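PDB 6A5K: histone-lysine N-methyltransferase, H3 lysine-9 specific SUVH6 from Arabidopsis thaliana, which deposits the H3K9 methyl mark on histones using S-adenosylmethionine and, through its SRA domain, probably recognises methylated non-CG DNA. Local coordinates for residues Ala95-Met100 against Thr156-Leu161; Ala105-Ser110 against Ile165-Pro170; Gly384-Asp389 against Phe439-Ala444; Phe403-Arg408 against Arg474-Met479. The protein carries 1 engineered substitution. All blocks are in the same frame, centred on the assembly; numbering follows the deposited sequence.

Contact 1 (Ala95-Met100 against Thr156-Leu161); sequences AGIDYM and TGNLAL
I97 and Y99, alternate residues of strand 97-102, turn their side chains onto the first turn of helix 156-167, and so dock this helix on the mixed sheet of the SRA domain. The axes of 97-100 and 156-161 run at 67° and come within 7.8 Å; G157, with no side chain, lets the backbones approach, its CA 5.3 Å from I97 CA, whereas a CB there would stand 3.1 Å from I97 CB.

The apolar contacts pair I97 with L161 and Y99 with A160. I97, branched and buried, spreads two arms over the helix: CG2 rests 3.6 Å from G157 O, and CD1, carried outward by an extended chi2 (169°), reaches L161 CD2 at 4.0 Å. L161 continues this packing toward Y129 and F215. Two residues on, Y99 CB meets A160 CB at 3.5 Å, where a methyl is small enough to sit against CB and CG of the tyrosine.

The Y99 ring meets backbone as much as side chain. Its CG lies between the backbone N and the carbonyl carbon (chi1 57°), with T156 O over one ring face, CE1 3.6 Å from G157 N, and OH beside T156 CB. An alanine here would probably keep the touch on A160 CB but leave the T156-G157 backbone without its aromatic cover.

The polar groups look elsewhere. D98, between the two apolar residues, points away from the helix and bonds to H64 and K91. N158 OD1 accepts from Q132 N and also packs 3.5 Å from I97 CD1.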
loop_
_atom_site.group_PDB
_atom_site.type_symbol
_atom_site.label_atom_id
_atom_site.label_comp_id
_atom_site.label_asym_id
_atom_site.label_seq_id
_atom_site.Cartn_x
_atom_site.Cartn_y
_atom_site.Cartn_z
ATOM N N ALA A 95 -15.365 -17.251 -11.450
ATOM C CA ALA A 95 -14.943 -18.653 -11.407
ATOM C C ALA A 95 -13.580 -18.818 -10.737
ATOM O O ALA A 95 -12.726 -17.929 -10.797
ATOM C CB ALA A 95 -14.915 -19.242 -12.809
ATOM N N GLY A 96 -13.387 -19.963 -10.090
ATOM C CA GLY A 96 -12.170 -20.225 -9.345
ATOM C C GLY A 96 -11.017 -20.728 -10.194
ATOM O O GLY A 96 -9.861 -20.572 -9.816
ATOM N N ILE A 97 -11.322 -21.333 -11.339
ATOM C CA ILE A 97 -10.281 -21.916 -12.184
ATOM C C ILE A 97 -10.195 -21.238 -13.551
ATOM O O ILE A 97 -11.195 -21.090 -14.245
ATOM C CB ILE A 97 -10.506 -23.428 -12.412
ATOM C CG1 ILE A 97 -10.617 -24.167 -11.080
ATOM C CG2 ILE A 97 -9.366 -24.016 -13.242
ATOM C CD1 ILE A 97 -11.103 -25.601 -11.222
ATOM N N ASP A 98 -8.988 -20.833 -13.925
ATOM C CA ASP A 98 -8.712 -20.323 -15.256
ATOM C C ASP A 98 -7.764 -21.288 -15.957
ATOM O O ASP A 98 -6.844 -21.858 -15.326
ATOM C CB ASP A 98 -8.104 -18.920 -15.198
ATOM C CG ASP A 98 -8.203 -18.179 -16.528
ATOM O OD1 ASP A 98 -8.918 -18.659 -17.431
ATOM O OD2 ASP A 98 -7.586 -17.101 -16.661
ATOM N N TYR A 99 -7.978 -21.436 -17.261
ATOM C CA TYR A 99 -7.255 -22.419 -18.049
ATOM C C TYR A 99 -7.051 -21.984 -19.496
ATOM O O TYR A 99 -7.628 -20.995 -19.957
ATOM C CB TYR A 99 -7.982 -23.763 -18.010
ATOM C CG TYR A 99 -9.417 -23.734 -18.486
ATOM C CD1 TYR A 99 -10.458 -23.494 -17.595
ATOM C CD2 TYR A 99 -9.737 -23.966 -19.820
ATOM C CE1 TYR A 99 -11.772 -23.472 -18.020
ATOM C CE2 TYR A 99 -11.049 -23.944 -20.252
ATOM C CZ TYR A 99 -12.061 -23.699 -19.346
ATOM O OH TYR A 99 -13.372 -23.677 -19.765
HETATM N N MSE A 100 -6.216 -22.728 -20.209
HETATM C CA MSE A 100 -5.897 -22.380 -21.584
HETATM C C MSE A 100 -5.622 -23.635 -22.392
HETATM O O MSE A 100 -5.321 -24.693 -21.836
HETATM C CB MSE A 100 -4.694 -21.430 -21.638
HETATM C CG MSE A 100 -3.337 -22.109 -21.529
HETATM SE SE MSE A 100 -1.819 -20.845 -21.523
HETATM C CE MSE A 100 -0.437 -22.123 -22.036
ATOM N N THR A 156 -14.576 -28.630 -18.256
ATOM C CA THR A 156 -14.045 -27.263 -18.176
ATOM C C THR A 156 -12.890 -27.093 -17.178
ATOM O O THR A 156 -11.843 -27.726 -17.319
ATOM C CB THR A 156 -15.166 -26.257 -17.824
ATOM O OG1 THR A 156 -15.819 -26.659 -16.614
ATOM C CG2 THR A 156 -16.197 -26.196 -18.943
ATOM N N GLY A 157 -13.088 -26.240 -16.176
ATOM C CA GLY A 157 -12.057 -25.955 -15.189
ATOM C C GLY A 157 -11.527 -27.164 -14.435
ATOM O O GLY A 157 -10.313 -27.354 -14.308
ATOM N N ASN A 158 -12.435 -27.988 -13.927
ATOM C CA ASN A 158 -12.026 -29.177 -13.193
ATOM C C ASN A 158 -11.191 -30.116 -14.067
ATOM O O ASN A 158 -10.167 -30.658 -13.620
ATOM C CB ASN A 158 -13.247 -29.909 -12.637
ATOM C CG ASN A 158 -13.933 -29.135 -11.520
ATOM O OD1 ASN A 158 -13.345 -28.234 -10.916
ATOM N ND2 ASN A 158 -15.181 -29.489 -11.235
ATOM N N LEU A 159 -11.625 -30.293 -15.313
ATOM C CA LEU A 159 -10.911 -31.141 -16.265
ATOM C C LEU A 159 -9.537 -30.565 -16.588
ATOM O O LEU A 159 -8.567 -31.303 -16.732
ATOM C CB LEU A 159 -11.724 -31.317 -17.556
ATOM C CG LEU A 159 -11.095 -32.184 -18.651
ATOM C CD1 LEU A 159 -10.855 -33.601 -18.145
ATOM C CD2 LEU A 159 -11.966 -32.208 -19.893
ATOM N N ALA A 160 -9.454 -29.241 -16.699
ATOM C CA ALA A 160 -8.181 -28.592 -16.995
ATOM C C ALA A 160 -7.193 -28.797 -15.850
ATOM O O ALA A 160 -6.009 -29.074 -16.072
ATOM C CB ALA A 160 -8.385 -27.110 -17.256
ATOM N N LEU A 161 -7.688 -28.645 -14.625
ATOM C CA LEU A 161 -6.851 -28.821 -13.446
ATOM C C LEU A 161 -6.383 -30.273 -13.362
ATOM O O LEU A 161 -5.232 -30.544 -13.011
ATOM C CB LEU A 161 -7.616 -28.410 -12.185
ATOM C CG LEU A 161 -6.859 -28.003 -10.917
ATOM C CD1 LEU A 161 -5.714 -27.031 -11.206
ATOM C CD2 LEU A 161 -7.836 -27.406 -9.904
#

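Contact 2 (Ala105-Ser110 against Ile165-Pro170); sequences AKVATS and IEKQTP
K167 lies over A105 and V107 where helix 156-167 ends and the chain turns into strand 171-176, which pairs in parallel with strand 105-113 in the SRA sheet. Its methylene CG rests 3.8 Å from V107 CG1. Bends at chi2 (-70°) and chi4 steer the chain so that NZ comes 3.8 Å from A105 CB; a lysine suits this partly exposed place because its long aliphatic portion can cover a valine while its amino group ends beside A105.

Q168 breaks the helix with a positive phi (53°). Its CB points away from the strand, and the side chain curls back on its own helix: NE2 donates in a nearly straight bond of 2.7 Å to I165 O, on a lone pair of that carbonyl, and V198 O is a second acceptor.

T169 points back at the strand. Its OG1 stands 3.6 Å from V107 CB, close to both valine methyls, and on its polar side holds a water at 2.6 Å. That water also lies between A108 O and P170 O, where acceptors outnumber protons, so its bonds there are shared at best.

P170, lacking an N-H, meets strand 105-113 through its carbonyl; direct backbone pairing is made further on, between R172 and T109. Here T109 and S110 both face D98 as a classic beta bulge, and a second water joins strand 105-113 to the loop at P170, donating to T109 O and to P170 O, 2.8 Å from each.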
loop_
_atom_site.group_PDB
_atom_site.type_symbol
_atom_site.label_atom_id
_atom_site.label_comp_id
_atom_site.label_asym_id
_atom_site.label_seq_id
_atom_site.Cartn_x
_atom_site.Cartn_y
_atom_site.Cartn_z
ATOM N N ALA A 105 -5.047 -30.544 -25.458
ATOM C CA ALA A 105 -5.766 -30.482 -24.201
ATOM C C ALA A 105 -5.930 -29.053 -23.698
ATOM O O ALA A 105 -5.643 -28.081 -24.405
ATOM C CB ALA A 105 -5.050 -31.323 -23.158
ATOM N N LYS A 106 -6.420 -28.944 -22.472
ATOM C CA LYS A 106 -6.437 -27.679 -21.761
ATOM C C LYS A 106 -5.856 -27.920 -20.384
ATOM O O LYS A 106 -6.108 -28.961 -19.779
ATOM C CB LYS A 106 -7.855 -27.110 -21.668
ATOM C CG LYS A 106 -8.432 -26.680 -23.009
ATOM C CD LYS A 106 -9.943 -26.543 -22.948
ATOM C CE LYS A 106 -10.507 -26.057 -24.282
ATOM N NZ LYS A 106 -11.997 -26.093 -24.313
ATOM N N VAL A 107 -5.050 -26.978 -19.906
ATOM C CA VAL A 107 -4.491 -27.074 -18.570
ATOM C C VAL A 107 -4.833 -25.808 -17.816
ATOM O O VAL A 107 -5.025 -24.753 -18.424
ATOM C CB VAL A 107 -2.961 -27.271 -18.581
ATOM C CG1 VAL A 107 -2.594 -28.585 -19.267
ATOM C CG2 VAL A 107 -2.261 -26.079 -19.241
ATOM N N ALA A 108 -4.927 -25.913 -16.495
ATOM C CA ALA A 108 -5.198 -24.739 -15.676
ATOM C C ALA A 108 -4.040 -23.756 -15.741
ATOM O O ALA A 108 -2.875 -24.154 -15.778
ATOM C CB ALA A 108 -5.459 -25.138 -14.239
ATOM N N THR A 109 -4.363 -22.469 -15.741
ATOM C CA THR A 109 -3.342 -21.439 -15.671
ATOM C C THR A 109 -3.316 -20.836 -14.274
ATOM O O THR A 109 -2.256 -20.460 -13.767
ATOM C CB THR A 109 -3.590 -20.328 -16.688
ATOM O OG1 THR A 109 -4.936 -19.857 -16.542
ATOM C CG2 THR A 109 -3.377 -20.851 -18.115
ATOM N N SER A 110 -4.487 -20.731 -13.653
ATOM C CA SER A 110 -4.526 -20.095 -12.335
ATOM C C SER A 110 -5.762 -20.484 -11.552
ATOM O O SER A 110 -6.791 -20.786 -12.137
ATOM C CB SER A 110 -4.462 -18.571 -12.473
ATOM O OG SER A 110 -5.588 -18.094 -13.185
ATOM N N ILE A 165 -2.151 -32.206 -13.958
ATOM C CA ILE A 165 -1.443 -33.317 -13.327
ATOM C C ILE A 165 -0.620 -34.106 -14.341
ATOM O O ILE A 165 0.565 -34.383 -14.123
ATOM C CB ILE A 165 -2.420 -34.280 -12.626
ATOM C CG1 ILE A 165 -3.212 -33.539 -11.548
ATOM C CG2 ILE A 165 -1.675 -35.465 -12.019
ATOM C CD1 ILE A 165 -4.314 -34.368 -10.918
ATOM N N GLU A 166 -1.253 -34.460 -15.453
ATOM C CA GLU A 166 -0.578 -35.249 -16.483
ATOM C C GLU A 166 0.516 -34.458 -17.181
ATOM O O GLU A 166 1.578 -35.003 -17.476
ATOM C CB GLU A 166 -1.566 -35.766 -17.531
ATOM C CG GLU A 166 -2.890 -36.243 -16.980
ATOM C CD GLU A 166 -3.949 -36.377 -18.063
ATOM O OE1 GLU A 166 -3.586 -36.351 -19.261
ATOM O OE2 GLU A 166 -5.141 -36.525 -17.717
ATOM N N LYS A 167 0.266 -33.178 -17.448
ATOM C CA LYS A 167 1.263 -32.371 -18.153
ATOM C C LYS A 167 2.332 -31.805 -17.214
ATOM O O LYS A 167 3.411 -31.406 -17.661
ATOM C CB LYS A 167 0.584 -31.231 -18.918
ATOM C CG LYS A 167 -0.524 -31.682 -19.855
ATOM C CD LYS A 167 0.027 -32.445 -21.040
ATOM C CE LYS A 167 -0.904 -32.331 -22.234
ATOM N NZ LYS A 167 -1.970 -33.371 -22.198
ATOM N N GLN A 168 2.028 -31.784 -15.918
ATOM C CA GLN A 168 2.909 -31.189 -14.913
ATOM C C GLN A 168 3.281 -29.760 -15.288
ATOM O O GLN A 168 4.438 -29.351 -15.196
ATOM C CB GLN A 168 4.159 -32.047 -14.712
ATOM C CG GLN A 168 3.882 -33.304 -13.901
ATOM C CD GLN A 168 3.406 -32.982 -12.493
ATOM O OE1 GLN A 168 4.158 -32.448 -11.677
ATOM N NE2 GLN A 168 2.143 -33.291 -12.209
ATOM N N THR A 169 2.273 -29.012 -15.716
ATOM C CA THR A 169 2.423 -27.599 -16.039
ATOM C C THR A 169 2.096 -26.734 -14.820
ATOM O O THR A 169 1.269 -27.115 -13.992
ATOM C CB THR A 169 1.517 -27.214 -17.218
ATOM O OG1 THR A 169 0.223 -27.796 -17.024
ATOM C CG2 THR A 169 2.101 -27.730 -18.525
ATOM N N PRO A 170 2.749 -25.565 -14.703
ATOM C CA PRO A 170 2.568 -24.740 -13.504
ATOM C C PRO A 170 1.179 -24.098 -13.402
ATOM O O PRO A 170 0.525 -23.835 -14.414
ATOM C CB PRO A 170 3.655 -23.668 -13.654
ATOM C CG PRO A 170 3.832 -23.535 -15.133
ATOM C CD PRO A 170 3.671 -24.938 -15.670
HETATM O O HOH W 1 -1.231 -26.163 -15.552
HETATM O O HOH W 2 0.311 -21.031 -14.754
#

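Contact 3 (Gly384-Asp389 against Phe439-Ala444); sequences GELLED and FTIDAA
E385 and D442 form an antiparallel hydrogen-bonded pair with both backbone groups satisfied: E385 N donates to D442 O and D442 N returns a nearly straight bond (179°) to E385 O, each 2.9 Å. L387 and T440 repeat the exchange two residues on, their donors nearly in line with the C=O bonds. Between these pairs L386 CD1 packs on I441 CG1 at 3.8 Å, branched apolar chains suiting a buried face.

Strand 436-442 is the middle member of a three-stranded antiparallel sheet of the SET domain, its other edge taken by strand 402-406. G384 must be glycine, since a CB would stand 2.6 Å from D442 O; its buried N has no partner in the model.

T440 OG1 donates to D389 OD1 at 2.5 Å, too short to take literally. An alanine in place of D389 would probably leave this buried hydroxyl without its acceptor and able to turn.

Both D442 carboxylate oxygens are used: OD1 takes A444 N at 2.9 Å in an Asx turn, while OD2 accepts from N398 ND2 and from a water at 2.6 Å. Another water lies 2.7 Å from both E385 OE2 and D442 O, though acceptors around it outnumber its protons.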
loop_
_atom_site.group_PDB
_atom_site.type_symbol
_atom_site.label_atom_id
_atom_site.label_comp_id
_atom_site.label_asym_id
_atom_site.label_seq_id
_atom_site.Cartn_x
_atom_site.Cartn_y
_atom_site.Cartn_z
ATOM N N GLY A 384 10.453 15.713 13.859
ATOM C CA GLY A 384 11.777 16.149 14.258
ATOM C C GLY A 384 11.716 17.609 14.674
ATOM O O GLY A 384 10.643 18.114 15.003
ATOM N N GLU A 385 12.855 18.294 14.652
ATOM C CA GLU A 385 12.884 19.721 14.968
ATOM C C GLU A 385 12.697 20.539 13.696
ATOM O O GLU A 385 13.430 20.341 12.728
ATOM C CB GLU A 385 14.200 20.125 15.641
ATOM C CG GLU A 385 14.796 19.110 16.600
ATOM C CD GLU A 385 16.129 19.582 17.180
ATOM O OE1 GLU A 385 16.238 20.776 17.540
ATOM O OE2 GLU A 385 17.069 18.763 17.267
ATOM N N LEU A 386 11.723 21.447 13.697
ATOM C CA LEU A 386 11.543 22.394 12.595
ATOM C C LEU A 386 12.656 23.434 12.603
ATOM O O LEU A 386 12.869 24.105 13.609
ATOM C CB LEU A 386 10.189 23.110 12.684
ATOM C CG LEU A 386 8.950 22.556 11.978
ATOM C CD1 LEU A 386 9.279 22.145 10.550
ATOM C CD2 LEU A 386 8.320 21.409 12.760
ATOM N N LEU A 387 13.343 23.584 11.477
ATOM C CA LEU A 387 14.444 24.543 11.364
ATOM C C LEU A 387 14.361 25.325 10.060
ATOM O O LEU A 387 13.933 24.788 9.047
ATOM C CB LEU A 387 15.798 23.825 11.424
ATOM C CG LEU A 387 16.213 23.037 12.667
ATOM C CD1 LEU A 387 17.559 22.371 12.432
ATOM C CD2 LEU A 387 16.260 23.940 13.903
ATOM N N GLU A 388 14.778 26.587 10.082
ATOM C CA GLU A 388 15.098 27.286 8.840
ATOM C C GLU A 388 16.134 26.462 8.089
ATOM O O GLU A 388 17.015 25.868 8.718
ATOM C CB GLU A 388 15.653 28.693 9.108
ATOM C CG GLU A 388 14.765 29.580 9.954
ATOM C CD GLU A 388 15.408 30.923 10.253
ATOM O OE1 GLU A 388 14.773 31.960 9.974
ATOM O OE2 GLU A 388 16.549 30.941 10.764
ATOM N N ASP A 389 16.035 26.427 6.761
ATOM C CA ASP A 389 16.988 25.672 5.941
ATOM C C ASP A 389 18.437 25.998 6.291
ATOM O O ASP A 389 19.261 25.098 6.422
ATOM C CB ASP A 389 16.758 25.929 4.446
ATOM C CG ASP A 389 15.509 25.242 3.914
ATOM O OD1 ASP A 389 14.963 24.348 4.599
ATOM O OD2 ASP A 389 15.081 25.590 2.792
ATOM N N PHE A 439 11.821 25.815 5.029
ATOM C CA PHE A 439 12.016 25.044 6.256
ATOM C C PHE A 439 12.296 23.561 6.040
ATOM O O PHE A 439 11.920 22.980 5.025
ATOM C CB PHE A 439 10.804 25.210 7.170
ATOM C CG PHE A 439 10.635 26.618 7.682
ATOM C CD1 PHE A 439 10.019 27.581 6.898
ATOM C CD2 PHE A 439 11.122 26.982 8.926
ATOM C CE1 PHE A 439 9.872 28.878 7.355
ATOM C CE2 PHE A 439 10.977 28.278 9.389
ATOM C CZ PHE A 439 10.357 29.226 8.602
ATOM N N THR A 440 12.949 22.969 7.035
ATOM C CA THR A 440 13.414 21.586 6.992
ATOM C C THR A 440 13.150 20.935 8.344
ATOM O O THR A 440 13.208 21.603 9.381
ATOM C CB THR A 440 14.928 21.521 6.646
ATOM O OG1 THR A 440 15.128 21.957 5.296
ATOM C CG2 THR A 440 15.504 20.103 6.815
ATOM N N ILE A 441 12.838 19.645 8.340
ATOM C CA ILE A 441 12.690 18.902 9.582
ATOM C C ILE A 441 13.961 18.104 9.850
ATOM O O ILE A 441 14.371 17.280 9.029
ATOM C CB ILE A 441 11.477 17.945 9.545
ATOM C CG1 ILE A 441 10.196 18.702 9.193
ATOM C CG2 ILE A 441 11.314 17.256 10.884
ATOM C CD1 ILE A 441 9.110 17.814 8.626
ATOM N N ASP A 442 14.589 18.373 10.991
ATOM C CA ASP A 442 15.819 17.706 11.397
ATOM C C ASP A 442 15.482 16.621 12.409
ATOM O O ASP A 442 15.124 16.920 13.546
ATOM C CB ASP A 442 16.804 18.722 11.990
ATOM C CG ASP A 442 18.136 18.098 12.412
ATOM O OD1 ASP A 442 18.272 16.859 12.414
ATOM O OD2 ASP A 442 19.062 18.865 12.753
ATOM N N ALA A 443 15.606 15.361 11.998
ATOM C CA ALA A 443 15.294 14.240 12.881
ATOM C C ALA A 443 16.542 13.487 13.350
ATOM O O ALA A 443 16.444 12.341 13.795
ATOM C CB ALA A 443 14.330 13.275 12.179
ATOM N N ALA A 444 17.708 14.121 13.254
ATOM C CA ALA A 444 18.965 13.440 13.573
ATOM C C ALA A 444 19.113 13.173 15.060
ATOM O O ALA A 444 19.462 12.064 15.465
ATOM C CB ALA A 444 20.153 14.243 13.078
HETATM O O HOH W 3 16.836 16.599 15.629
HETATM O O HOH W 4 19.100 20.107 15.011
#

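Contact 4 (Phe403-Arg408 against Arg474-Met479); sequences FDIGNR and RIPHVM
D404 O is gripped by two nitrogens of R408, NH2 at 2.8 Å and NE at 3.0 Å, and the guanidinium held there lies against one face of the F403 ring, whose opposite face takes V478. Because the oxygen sits in the plane of the guanidinium, the two bonds together fix the rotation of that flat group, and R408 CZ stands 3.3 Å above the ring, toward its rim.

On the far side V478 CG1 makes a CH-pi contact, 3.8 Å from the ring centroid and 22° off its normal. F403 and V478 reach toward each other tip to tip: with F403 CG anti to the backbone N (chi1 -169°), the ring extends from its strand to meet both methyls, CG2 touching CE1 at 3.6 Å.

Two small sheets of the SET domain meet here, strand 402-406 at the edge of the three-stranded one and strand 477-482 inside the four-stranded one. The F403 side chain lies about 8 Å from the bound S-adenosylmethionine, so the ring is near the cofactor without touching it.

I405 continues the apolar seam. Its CG2 slides past the P476 ring, 3.8 Å from CD, and its CG1 approaches V478 CG2 more loosely. Proline, rigid and without an N-H, suits the step before strand 477-482. Beyond I405 the chain turns at G406 (phi 109°), where a CB would jam against the carbonyl O of I405. R474 O, 4.1 Å from I405 CG2, accepts from S437 OG.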
loop_
_atom_site.group_PDB
_atom_site.type_symbol
_atom_site.label_atom_id
_atom_site.label_comp_id
_atom_site.label_asym_id
_atom_site.label_seq_id
_atom_site.Cartn_x
_atom_site.Cartn_y
_atom_site.Cartn_z
ATOM N N PHE A 403 14.453 16.286 6.326
ATOM C CA PHE A 403 13.387 16.323 5.330
ATOM C C PHE A 403 13.196 17.762 4.875
ATOM O O PHE A 403 12.714 18.602 5.635
ATOM C CB PHE A 403 12.069 15.764 5.874
ATOM C CG PHE A 403 11.027 15.535 4.807
ATOM C CD1 PHE A 403 10.240 16.579 4.348
ATOM C CD2 PHE A 403 10.847 14.272 4.253
ATOM C CE1 PHE A 403 9.283 16.373 3.361
ATOM C CE2 PHE A 403 9.894 14.058 3.271
ATOM C CZ PHE A 403 9.109 15.112 2.829
ATOM N N ASP A 404 13.576 18.032 3.632
ATOM C CA ASP A 404 13.427 19.356 3.042
ATOM C C ASP A 404 11.961 19.547 2.646
ATOM O O ASP A 404 11.471 18.876 1.742
ATOM C CB ASP A 404 14.362 19.491 1.830
ATOM C CG ASP A 404 14.415 20.901 1.264
ATOM O OD1 ASP A 404 13.381 21.593 1.219
ATOM O OD2 ASP A 404 15.513 21.312 0.846
ATOM N N ILE A 405 11.261 20.451 3.327
ATOM C CA ILE A 405 9.828 20.645 3.087
ATOM C C ILE A 405 9.575 21.341 1.744
ATOM O O ILE A 405 10.297 22.264 1.370
ATOM C CB ILE A 405 9.175 21.472 4.224
ATOM C CG1 ILE A 405 9.315 20.740 5.570
ATOM C CG2 ILE A 405 7.716 21.778 3.919
ATOM C CD1 ILE A 405 8.759 21.520 6.750
ATOM N N GLY A 406 8.567 20.875 1.011
ATOM C CA GLY A 406 8.099 21.568 -0.182
ATOM C C GLY A 406 8.412 20.906 -1.511
ATOM O O GLY A 406 9.354 20.115 -1.617
ATOM N N ASN A 407 7.621 21.253 -2.530
ATOM C CA ASN A 407 7.822 20.775 -3.911
ATOM C C ASN A 407 7.892 19.262 -4.096
ATOM O O ASN A 407 8.747 18.766 -4.830
ATOM C CB ASN A 407 9.103 21.372 -4.516
ATOM C CG ASN A 407 9.107 22.881 -4.517
ATOM O OD1 ASN A 407 9.854 23.508 -3.767
ATOM N ND2 ASN A 407 8.243 23.476 -5.338
ATOM N N ARG A 408 7.012 18.522 -3.438
ATOM C CA ARG A 408 7.055 17.072 -3.558
ATOM C C ARG A 408 5.784 16.476 -4.120
ATOM O O ARG A 408 5.716 15.267 -4.369
ATOM C CB ARG A 408 7.348 16.439 -2.209
ATOM C CG ARG A 408 8.742 16.713 -1.736
ATOM C CD ARG A 408 8.879 16.207 -0.353
ATOM N NE ARG A 408 10.134 16.612 0.246
ATOM C CZ ARG A 408 11.200 15.833 0.335
ATOM N NH1 ARG A 408 11.172 14.597 -0.155
ATOM N NH2 ARG A 408 12.286 16.298 0.916
ATOM N N ARG A 474 4.075 27.384 5.375
ATOM C CA ARG A 474 5.522 27.244 5.288
ATOM C C ARG A 474 5.977 25.966 5.970
ATOM O O ARG A 474 7.017 25.398 5.627
ATOM C CB ARG A 474 6.230 28.428 5.940
ATOM C CG ARG A 474 5.836 29.783 5.417
ATOM C CD ARG A 474 6.531 30.854 6.260
ATOM N NE ARG A 474 6.093 30.782 7.652
ATOM C CZ ARG A 474 6.670 31.434 8.658
ATOM N NH1 ARG A 474 7.723 32.219 8.435
ATOM N NH2 ARG A 474 6.193 31.304 9.889
ATOM N N ILE A 475 5.207 25.538 6.964
ATOM C CA ILE A 475 5.601 24.406 7.794
ATOM C C ILE A 475 4.460 23.407 7.985
ATOM O O ILE A 475 4.015 23.157 9.107
ATOM C CB ILE A 475 6.116 24.888 9.163
ATOM C CG1 ILE A 475 5.146 25.901 9.782
ATOM C CG2 ILE A 475 7.492 25.521 9.007
ATOM C CD1 ILE A 475 5.372 26.145 11.252
ATOM N N PRO A 476 3.986 22.816 6.881
ATOM C CA PRO A 476 2.948 21.797 7.020
ATOM C C PRO A 476 3.496 20.541 7.684
ATOM O O PRO A 476 4.715 20.324 7.698
ATOM C CB PRO A 476 2.540 21.522 5.574
ATOM C CG PRO A 476 3.789 21.784 4.793
ATOM C CD PRO A 476 4.427 22.965 5.482
ATOM N N HIS A 477 2.601 19.738 8.249
ATOM C CA HIS A 477 2.958 18.403 8.702
ATOM C C HIS A 477 3.303 17.548 7.491
ATOM O O HIS A 477 2.609 17.602 6.474
ATOM C CB HIS A 477 1.812 17.765 9.489
ATOM C CG HIS A 477 1.488 18.474 10.764
ATOM N ND1 HIS A 477 2.132 18.203 11.952
ATOM C CD2 HIS A 477 0.588 19.449 11.038
ATOM C CE1 HIS A 477 1.647 18.985 12.902
ATOM N NE2 HIS A 477 0.710 19.751 12.371
ATOM N N VAL A 478 4.372 16.764 7.594
ATOM C CA VAL A 478 4.724 15.843 6.514
ATOM C C VAL A 478 4.194 14.456 6.868
ATOM O O VAL A 478 4.698 13.801 7.781
ATOM C CB VAL A 478 6.245 15.826 6.270
ATOM C CG1 VAL A 478 6.640 14.724 5.286
ATOM C CG2 VAL A 478 6.698 17.203 5.760
HETATM N N MSE A 479 3.151 14.027 6.161
HETATM C CA MSE A 479 2.459 12.780 6.476
HETATM C C MSE A 479 2.656 11.770 5.357
HETATM O O MSE A 479 2.384 12.080 4.201
HETATM C CB MSE A 479 0.962 13.038 6.676
HETATM C CG MSE A 479 0.654 14.186 7.650
HETATM SE SE MSE A 479 1.355 13.776 9.407
HETATM C CE MSE A 479 0.069 14.746 10.519
#

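How the contacts relate
The contacts form two pairs at opposite sides of the chain's centre. Contacts 1 and 2, centres 9 Å apart, belong to the SRA domain: both use helix 156-167, and their strands 97-102 and 105-113 are consecutive in the chain and neighbours in one sheet. Contacts 3 and 4, centres 10 Å apart, belong to the SET domain, where strands 436-442 and 402-406 pair through I441 with F403 and F439 with I405. Within each pair the segments alternate along the chain; the SRA pair closes before the SET pair opens. Centres of the two groups are 51 to 58 Å apart, consistent with DNA recognition and methyl transfer being housed in separate modules.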